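Kelch domain-containing protein (Colletotrichum graminicola M1.001, PDB 5C92) is a copper-containing alcohol oxidase of the galactose oxidase family, which probably oxidises alcohols to aldehydes with molecular oxygen. Local coordinates at residues S183-S188 with L259-Q264; M300-D305 with R332-T337. All coordinates share one frame; numbering follows the deposited sequence.

Interaction 1 of 2, residues S183-S188 with L259-Q264; sequences SWKNGS and LGEPGQ. With NAG (2-acetamido-2-deoxy-beta-D-glucopyranose), chain C.
Trp184 meets Gly260 through one nearly straight hydrogen bond: indole NE1 donates to Gly260 O at 2.8 Å, with an N-H...O angle of 179°. The oxygen sits at the ring edge, in the indole plane, whereas the donor is tilted 25° from the plane of the carbonyl. Lys185 O is gripped twice, by Ser188 N and by Ser188 OG, which uses a lone pair of Lys185 O at 2.7 Å and closes the turn between strands 181-183 and 188-191. Apolar packing sandwiches the Trp184 ring. Leu259 CD2 makes a CH-pi contact with one face, 3.8 Å from the centroid of the five-membered ring, and Lys185 CG lies over the opposite face. With CG anti to the backbone N (chi1 -167°), the indole reaches over to the 259-264 loop. Pro262 adds its own ring, CG approaching Ser188 OG at 3.4 Å and Lys185 O at 3.7 Å. The salt bridge is long: the extended Lys185 chain brings NZ to 3.6 Å from Glu261 OE2. Asn186 carries an N-linked NAG, which is also hydrogen-bonded to Asp202 and Lys204. The chemistry implies an indole fixed in rotation by its N-H and both faces, with a probably weaker ion pair alongside.

Interaction 2 of 2, residues M300-D305 with R332-T337; sequences MWLFSD and RNYHST. With CU1 (copper (I) ion), chain D.
Trp301 takes part through its backbone: Trp301 O accepts a hydrogen bond from a water at 2.8 Å, and that water in turn accepts from Tyr334 N and Ser304 N, tying the two loops together. Leu302 then lays its side chain over the Tyr334 ring, which is brought beneath it because Tyr334 CG lies anti to the backbone N (chi1 -166°). Leu302 CD2 stands almost exactly above the centre, 3.5 Å from the centroid and 3° off the normal, a CH-pi contact, while CD1 reaches the CE2 rim. On the opposite face of Tyr334 lies His335 CD2, so the phenol is held between leucine and imidazole. Phe303 receives the edge of Tyr334 on its face in a T-shaped pair, planes at 86° and centroids 5.6 Å apart. Phe303 CE1 comes to 3.5 Å from His335 CE1, the two rings obliquely set, and completes an aromatic cluster beside the copper site of this galactose oxidase-like propeller. His335 NE2 binds copper at 2.2 Å; Tyr120 and His423 are the other protein ligands. A hydrogen bond from ND1 to Gly352 O fixes the imidazole's rotation, and Tyr334 OH is hydrogen-bonded to Tyr245 and Tyr120. Asp305 OD2 is hydrogen-bonded to His362. Across from it, Asn333 to Ser336 forms a type II turn into strand 336-340.

In the fold
Interactions 1 and 2 follow one another along the chain and lie on opposite sides of its centre, their own centres 33 Å apart and their nearest atoms about 20 Å apart, so they do not touch. Both join segments of different four-stranded antiparallel sheets, the blades of a Kelch-type propeller; in interaction 2, 332-337 runs from loop into strand 336-340. Interaction 2 holds copper ligand His335; the nearest side-chain atoms of His335 and His423 are about 3 Å apart, as are those of Tyr334 and Tyr120. Interaction 1 lies away from the metal, at a glycosylated part of the surface, and is structural packing between loops 183-188 and 259-264.

Interaction 1 of 2, residues S183-S188 with L259-Q264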
ATOM      1  N   SER A 183       6.153  -1.743  -9.649  1.00 26.79           N
ATOM      2  CA  SER A 183       7.385  -2.394 -10.043  1.00 24.88           C
ATOM      3  C   SER A 183       7.120  -3.671 -10.833  1.00 25.37           C
ATOM      4  O   SER A 183       6.182  -4.469 -10.568  1.00 25.65           O
ATOM      5  CB  SER A 183       8.211  -2.673  -8.780  1.00 27.62           C
ATOM      6  OG  SER A 183       8.734  -1.468  -8.302  1.00 26.06           O
ATOM      7  N   TRP A 184       7.908  -3.867 -11.877  1.00 29.13           N
ATOM      8  CA  TRP A 184       7.705  -5.070 -12.671  1.00 27.88           C
ATOM      9  C   TRP A 184       9.074  -5.633 -13.152  1.00 32.63           C
ATOM     10  O   TRP A 184      10.130  -5.351 -12.526  1.00 32.16           O
ATOM     11  CB  TRP A 184       6.689  -4.746 -13.775  1.00 25.41           C
ATOM     12  CG  TRP A 184       6.085  -5.882 -14.553  1.00 25.09           C
ATOM     13  CD1 TRP A 184       6.109  -6.026 -15.936  1.00 26.94           C
ATOM     14  CD2 TRP A 184       5.266  -6.962 -14.063  1.00 28.15           C
ATOM     15  NE1 TRP A 184       5.361  -7.120 -16.305  1.00 26.37           N
ATOM     16  CE2 TRP A 184       4.881  -7.744 -15.191  1.00 25.49           C
ATOM     17  CE3 TRP A 184       4.861  -7.371 -12.797  1.00 27.97           C
ATOM     18  CZ2 TRP A 184       4.123  -8.892 -15.086  1.00 29.25           C
ATOM     19  CZ3 TRP A 184       4.111  -8.517 -12.697  1.00 30.48           C
ATOM     20  CH2 TRP A 184       3.727  -9.260 -13.841  1.00 31.53           C
ATOM     21  N   LYS A 185       9.037  -6.453 -14.207  1.00 34.56           N
ATOM     22  CA  LYS A 185      10.170  -7.300 -14.610  1.00 35.08           C
ATOM     23  C   LYS A 185      11.383  -6.455 -14.993  1.00 31.46           C
ATOM     24  O   LYS A 185      11.263  -5.297 -15.437  1.00 32.48           O
ATOM     25  CB  LYS A 185       9.780  -8.232 -15.769  1.00 34.92           C
ATOM     26  CG  LYS A 185       8.699  -9.251 -15.473  1.00 35.29           C
ATOM     27  CD  LYS A 185       8.220 -10.010 -16.708  0.80 38.30           C
ATOM     28  CE  LYS A 185       7.295 -11.160 -16.316  0.70 39.27           C
ATOM     29  NZ  LYS A 185       6.316 -11.430 -17.405  0.60 41.73           N
ATOM     30  N   ASN A 186      12.563  -6.972 -14.669  1.00 36.34           N
ATOM     31  CA  ASN A 186      13.805  -6.380 -15.143  1.00 31.62           C
ATOM     32  C   ASN A 186      13.947  -4.896 -14.780  1.00 37.12           C
ATOM     33  O   ASN A 186      14.398  -4.080 -15.582  1.00 35.55           O
ATOM     34  CB  ASN A 186      13.876  -6.624 -16.668  0.80 36.64           C
ATOM     35  CG  ASN A 186      15.243  -6.316 -17.266  0.70 39.22           C
ATOM     36  OD1 ASN A 186      16.270  -6.393 -16.602  0.80 35.14           O
ATOM     37  ND2 ASN A 186      15.243  -5.958 -18.535  0.55 48.36           N
ATOM     38  N   GLY A 187      13.624  -4.533 -13.536  1.00 37.55           N
ATOM     39  CA  GLY A 187      13.828  -3.142 -13.074  1.00 27.47           C
ATOM     40  C   GLY A 187      12.860  -2.085 -13.629  1.00 26.08           C
ATOM     41  O   GLY A 187      13.091  -0.884 -13.495  1.00 29.43           O
ATOM     42  N   SER A 188      11.786  -2.534 -14.258  1.00 30.00           N
ATOM     43  CA  SER A 188      10.817  -1.644 -14.872  1.00 33.30           C
ATOM     44  C   SER A 188       9.825  -1.202 -13.784  1.00 34.34           C
ATOM     45  O   SER A 188       9.641  -1.932 -12.775  1.00 30.51           O
ATOM     46  CB  SER A 188      10.071  -2.362 -15.986  1.00 28.98           C
ATOM     47  OG  SER A 188       9.316  -3.471 -15.500  1.00 32.31           O
ATOM     48  N   LEU A 259      -0.522  -6.530 -17.329  1.00 28.29           N
ATOM     49  CA  LEU A 259       0.810  -6.160 -17.737  1.00 31.23           C
ATOM     50  C   LEU A 259       1.373  -7.372 -18.492  1.00 34.50           C
ATOM     51  O   LEU A 259       1.109  -8.500 -18.122  1.00 35.76           O
ATOM     52  CB  LEU A 259       1.685  -5.874 -16.508  1.00 34.85           C
ATOM     53  CG  LEU A 259       1.725  -4.453 -15.949  1.00 34.71           C
ATOM     54  CD1 LEU A 259       0.304  -3.997 -15.728  1.00 41.65           C
ATOM     55  CD2 LEU A 259       2.513  -4.455 -14.650  1.00 37.30           C
ATOM     56  N   GLY A 260       2.111  -7.120 -19.567  1.00 40.38           N
ATOM     57  CA  GLY A 260       2.926  -8.161 -20.231  1.00 39.22           C
ATOM     58  C   GLY A 260       4.390  -7.846 -20.035  1.00 40.08           C
ATOM     59  O   GLY A 260       4.908  -7.948 -18.914  1.00 47.64           O
ATOM     60  N   GLU A 261       5.055  -7.444 -21.116  1.00 34.54           N
ATOM     61  CA  GLU A 261       6.466  -7.154 -21.078  1.00 35.80           C
ATOM     62  C   GLU A 261       6.553  -5.690 -20.864  1.00 33.66           C
ATOM     63  O   GLU A 261       5.717  -4.952 -21.374  1.00 38.31           O
ATOM     64  CB  GLU A 261       7.185  -7.559 -22.403  0.80 40.50           C
ATOM     65  CG  GLU A 261       7.390  -9.073 -22.620  0.70 41.73           C
ATOM     66  CD  GLU A 261       7.922  -9.808 -21.397  0.60 45.25           C
ATOM     67  OE1 GLU A 261       9.076  -9.565 -21.009  0.60 46.09           O
ATOM     68  OE2 GLU A 261       7.189 -10.624 -20.799  0.60 48.17           O
ATOM     69  N   PRO A 262       7.584  -5.237 -20.129  1.00 34.98           N
ATOM     70  CA  PRO A 262       7.854  -3.822 -20.011  1.00 37.66           C
ATOM     71  C   PRO A 262       8.112  -3.158 -21.339  1.00 44.88           C
ATOM     72  O   PRO A 262       8.706  -3.752 -22.195  1.00 50.04           O
ATOM     73  CB  PRO A 262       9.130  -3.753 -19.152  1.00 40.15           C
ATOM     74  CG  PRO A 262       9.287  -5.086 -18.548  1.00 42.23           C
ATOM     75  CD  PRO A 262       8.543  -6.060 -19.391  1.00 35.98           C
ATOM     76  N   GLY A 263       7.749  -1.890 -21.459  1.00 47.76           N
ATOM     77  CA  GLY A 263       7.699  -1.216 -22.735  1.00 43.37           C
ATOM     78  C   GLY A 263       6.588  -1.603 -23.702  1.00 35.92           C
ATOM     79  O   GLY A 263       6.392  -0.895 -24.645  1.00 45.11           O
ATOM     80  N   GLN A 264       5.865  -2.697 -23.498  1.00 41.64           N
ATOM     81  CA  GLN A 264       4.669  -3.013 -24.329  1.00 42.65           C
ATOM     82  C   GLN A 264       3.385  -2.384 -23.811  1.00 45.98           C
ATOM     83  O   GLN A 264       3.308  -1.958 -22.671  1.00 50.19           O
ATOM     84  CB  GLN A 264       4.446  -4.537 -24.394  1.00 51.99           C
ATOM     85  CG  GLN A 264       5.578  -5.292 -25.075  1.00 58.63           C
ATOM     86  CD  GLN A 264       5.919  -4.675 -26.424  1.00 62.66           C
ATOM     87  OE1 GLN A 264       5.079  -4.620 -27.332  0.80 64.13           O
ATOM     88  NE2 GLN A 264       7.111  -4.109 -26.525  1.00 65.36           N
TER
HETATM   89  C1  NAG C 502      16.435  -5.611 -19.239  1.00 62.38           C
HETATM   90  C2  NAG C 502      16.432  -6.554 -20.440  1.00 68.52           C
HETATM   91  C3  NAG C 502      17.497  -6.103 -21.452  0.95 70.66           C
HETATM   92  C4  NAG C 502      17.663  -4.588 -21.618  1.00 70.75           C
HETATM   93  C5  NAG C 502      17.493  -3.783 -20.345  1.00 76.34           C
HETATM   94  C6  NAG C 502      17.333  -2.303 -20.697  1.00 69.55           C
HETATM   95  C7  NAG C 502      15.856  -8.957 -20.099  0.90 71.34           C
HETATM   96  C8  NAG C 502      16.275 -10.260 -19.467  0.90 72.99           C
HETATM   97  N2  NAG C 502      16.673  -7.909 -19.925  1.00 68.90           N
HETATM   98  O3  NAG C 502      17.137  -6.580 -22.745  1.00 74.73           O
HETATM   99  O4  NAG C 502      18.962  -4.264 -22.111  1.00 71.87           O
HETATM  100  O5  NAG C 502      16.335  -4.254 -19.660  1.00 75.90           O
HETATM  101  O6  NAG C 502      17.905  -1.483 -19.678  1.00 62.45           O
HETATM  102  O7  NAG C 502      14.825  -8.891 -20.744  1.00 62.99           O

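Interaction 2 of 2, residues M300-D305 with R332-T337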
ATOM      1  N   MET A 300     -14.149  16.528  -4.237  1.00 18.53           N
ATOM      2  CA  MET A 300     -12.887  16.424  -3.531  1.00 21.22           C
ATOM      3  C   MET A 300     -12.369  17.754  -3.002  1.00 26.38           C
ATOM      4  O   MET A 300     -12.149  18.698  -3.740  1.00 26.95           O
ATOM      5  CB  MET A 300     -11.856  15.761  -4.438  1.00 21.70           C
ATOM      6  CG  MET A 300     -12.277  14.338  -4.821  1.00 25.20           C
ATOM      7  SD  MET A 300     -11.367  13.643  -6.206  1.00 23.05           S
ATOM      8  CE  MET A 300      -9.676  13.634  -5.617  1.00 26.46           C
ATOM      9  N   TRP A 301     -12.236  17.819  -1.675  1.00 27.16           N
ATOM     10  CA  TRP A 301     -11.632  18.933  -0.994  1.00 25.67           C
ATOM     11  C   TRP A 301     -10.778  18.339   0.131  1.00 26.01           C
ATOM     12  O   TRP A 301     -11.086  17.241   0.636  1.00 25.63           O
ATOM     13  CB  TRP A 301     -12.722  19.836  -0.359  1.00 24.90           C
ATOM     14  CG  TRP A 301     -13.711  20.368  -1.305  1.00 23.86           C
ATOM     15  CD1 TRP A 301     -15.048  20.114  -1.312  1.00 30.16           C
ATOM     16  CD2 TRP A 301     -13.472  21.294  -2.376  1.00 22.40           C
ATOM     17  NE1 TRP A 301     -15.652  20.797  -2.346  1.00 27.80           N
ATOM     18  CE2 TRP A 301     -14.700  21.537  -3.003  1.00 26.28           C
ATOM     19  CE3 TRP A 301     -12.338  21.959  -2.844  1.00 27.19           C
ATOM     20  CZ2 TRP A 301     -14.830  22.417  -4.097  1.00 26.13           C
ATOM     21  CZ3 TRP A 301     -12.460  22.786  -3.975  1.00 27.43           C
ATOM     22  CH2 TRP A 301     -13.696  23.054  -4.522  1.00 26.37           C
ATOM     23  N   LEU A 302      -9.791  19.116   0.575  1.00 20.45           N
ATOM     24  CA  LEU A 302      -8.887  18.720   1.644  1.00 22.87           C
ATOM     25  C   LEU A 302      -9.458  19.109   3.005  1.00 23.91           C
ATOM     26  O   LEU A 302     -10.268  20.026   3.129  1.00 26.50           O
ATOM     27  CB  LEU A 302      -7.570  19.382   1.427  1.00 24.15           C
ATOM     28  CG  LEU A 302      -6.949  19.219   0.044  1.00 27.20           C
ATOM     29  CD1 LEU A 302      -5.501  19.681   0.141  1.00 29.10           C
ATOM     30  CD2 LEU A 302      -7.003  17.786  -0.495  1.00 27.29           C
ATOM     31  N   PHE A 303      -9.135  18.338   4.024  1.00 23.45           N
ATOM     32  CA  PHE A 303      -9.533  18.681   5.381  1.00 24.43           C
ATOM     33  C   PHE A 303     -11.002  18.912   5.511  1.00 25.22           C
ATOM     34  O   PHE A 303     -11.434  19.868   6.104  1.00 27.67           O
ATOM     35  CB  PHE A 303      -8.735  19.904   5.859  1.00 27.07           C
ATOM     36  CG  PHE A 303      -7.262  19.798   5.568  1.00 25.73           C
ATOM     37  CD1 PHE A 303      -6.485  18.870   6.200  1.00 24.70           C
ATOM     38  CD2 PHE A 303      -6.656  20.649   4.655  1.00 29.26           C
ATOM     39  CE1 PHE A 303      -5.131  18.746   5.898  1.00 27.76           C
ATOM     40  CE2 PHE A 303      -5.298  20.542   4.347  1.00 30.21           C
ATOM     41  CZ  PHE A 303      -4.526  19.566   4.958  1.00 28.39           C
ATOM     42  N   SER A 304     -11.793  18.024   4.937  1.00 21.24           N
ATOM     43  CA  SER A 304     -13.210  18.204   4.896  1.00 21.46           C
ATOM     44  C   SER A 304     -13.908  16.876   5.064  1.00 24.16           C
ATOM     45  O   SER A 304     -13.539  15.896   4.387  1.00 26.96           O
ATOM     46  CB  SER A 304     -13.601  18.778   3.517  1.00 24.22           C
ATOM     47  OG  SER A 304     -15.012  18.700   3.280  1.00 25.84           O
ATOM     48  N   ASP A 305     -14.954  16.873   5.865  1.00 21.54           N
ATOM     49  CA  ASP A 305     -15.815  15.727   6.018  1.00 25.63           C
ATOM     50  C   ASP A 305     -17.060  15.734   5.124  1.00 26.54           C
ATOM     51  O   ASP A 305     -17.958  14.930   5.352  1.00 23.50           O
ATOM     52  CB  ASP A 305     -16.288  15.648   7.469  1.00 26.63           C
ATOM     53  CG  ASP A 305     -15.198  15.160   8.408  1.00 28.19           C
ATOM     54  OD1 ASP A 305     -14.122  14.738   7.945  1.00 29.10           O
ATOM     55  OD2 ASP A 305     -15.382  15.274   9.633  1.00 35.28           O
ATOM     56  N   ARG A 332     -13.839   9.064   6.084  1.00 20.02           N
ATOM     57  CA  ARG A 332     -12.477   8.657   5.912  1.00 19.67           C
ATOM     58  C   ARG A 332     -12.076   9.246   4.593  1.00 22.42           C
ATOM     59  O   ARG A 332     -12.056   8.563   3.531  1.00 18.93           O
ATOM     60  CB  ARG A 332     -12.317   7.125   5.947  1.00 20.55           C
ATOM     61  CG  ARG A 332     -12.742   6.410   7.237  1.00 23.80           C
ATOM     62  CD  ARG A 332     -11.881   6.808   8.437  1.00 24.75           C
ATOM     63  NE  ARG A 332     -12.386   6.173   9.648  1.00 27.30           N
ATOM     64  CZ  ARG A 332     -12.209   6.648  10.887  1.00 23.69           C
ATOM     65  NH1 ARG A 332     -11.480   7.759  11.095  1.00 29.72           N
ATOM     66  NH2 ARG A 332     -12.745   5.996  11.923  1.00 24.66           N
ATOM     67  N   ASN A 333     -11.815  10.554   4.643  1.00 18.46           N
ATOM     68  CA  ASN A 333     -11.584  11.324   3.414  1.00 20.08           C
ATOM     69  C   ASN A 333     -10.061  11.618   3.268  1.00 18.16           C
ATOM     70  O   ASN A 333      -9.244  10.727   3.437  1.00 18.40           O
ATOM     71  CB  ASN A 333     -12.432  12.599   3.351  1.00 19.57           C
ATOM     72  CG  ASN A 333     -13.943  12.347   3.290  1.00 19.61           C
ATOM     73  OD1 ASN A 333     -14.711  13.282   3.518  1.00 27.22           O
ATOM     74  ND2 ASN A 333     -14.375  11.152   2.955  1.00 16.54           N
ATOM     75  N   TYR A 334      -9.683  12.857   2.985  1.00 19.12           N
ATOM     76  CA  TYR A 334      -8.280  13.194   2.844  1.00 19.17           C
ATOM     77  C   TYR A 334      -7.526  12.787   4.096  1.00 17.32           C
ATOM     78  O   TYR A 334      -7.963  13.102   5.191  1.00 18.47           O
ATOM     79  CB  TYR A 334      -8.080  14.702   2.653  1.00 19.40           C
ATOM     80  CG  TYR A 334      -6.724  15.083   2.172  1.00 19.88           C
ATOM     81  CD1 TYR A 334      -6.184  14.497   1.020  1.00 21.08           C
ATOM     82  CD2 TYR A 334      -5.979  16.064   2.802  1.00 25.31           C
ATOM     83  CE1 TYR A 334      -4.940  14.865   0.539  1.00 24.19           C
ATOM     84  CE2 TYR A 334      -4.723  16.466   2.281  1.00 25.69           C
ATOM     85  CZ  TYR A 334      -4.242  15.879   1.139  1.00 23.73           C
ATOM     86  OH  TYR A 334      -3.041  16.241   0.610  1.00 28.82           O
ATOM     87  N   HIS A 335      -6.323  12.284   3.897  1.00 18.24           N
ATOM     88  CA  HIS A 335      -5.448  11.788   4.992  1.00 21.46           C
ATOM     89  C   HIS A 335      -5.929  10.545   5.793  1.00 21.24           C
ATOM     90  O   HIS A 335      -5.475  10.323   6.929  1.00 19.93           O
ATOM     91  CB  HIS A 335      -5.178  12.926   5.971  1.00 23.03           C
ATOM     92  CG  HIS A 335      -4.227  13.941   5.465  1.00 20.28           C
ATOM     93  ND1 HIS A 335      -4.103  15.175   6.051  1.00 26.41           N
ATOM     94  CD2 HIS A 335      -3.341  13.910   4.443  1.00 23.68           C
ATOM     95  CE1 HIS A 335      -3.204  15.882   5.391  1.00 24.05           C
ATOM     96  NE2 HIS A 335      -2.704  15.126   4.438  1.00 27.74           N
ATOM     97  N   SER A 336      -6.903   9.818   5.240  1.00 20.92           N
ATOM     98  CA  SER A 336      -7.337   8.533   5.758  1.00 19.93           C
ATOM     99  C   SER A 336      -6.406   7.433   5.279  1.00 20.71           C
ATOM    100  O   SER A 336      -5.707   7.582   4.264  1.00 21.01           O
ATOM    101  CB  SER A 336      -8.806   8.236   5.368  1.00 21.52           C
ATOM    102  OG  SER A 336      -9.022   8.013   3.966  1.00 19.88           O
ATOM    103  N   THR A 337      -6.369   6.319   6.016  1.00 20.57           N
ATOM    104  CA  THR A 337      -5.485   5.176   5.679  1.00 18.26           C
ATOM    105  C   THR A 337      -6.230   3.863   5.881  1.00 20.53           C
ATOM    106  O   THR A 337      -7.250   3.834   6.590  1.00 17.00           O
ATOM    107  CB  THR A 337      -4.222   5.137   6.569  1.00 20.46           C
ATOM    108  OG1 THR A 337      -4.603   5.187   7.963  1.00 20.25           O
ATOM    109  CG2 THR A 337      -3.286   6.270   6.228  1.00 19.40           C
TER
HETATM  110 CU   CU1 D 503      -1.347  15.727   2.805  0.75 43.18          CU
HETATM  111  O   HOH W   1     -11.222  15.672   2.976  1.00 18.59           O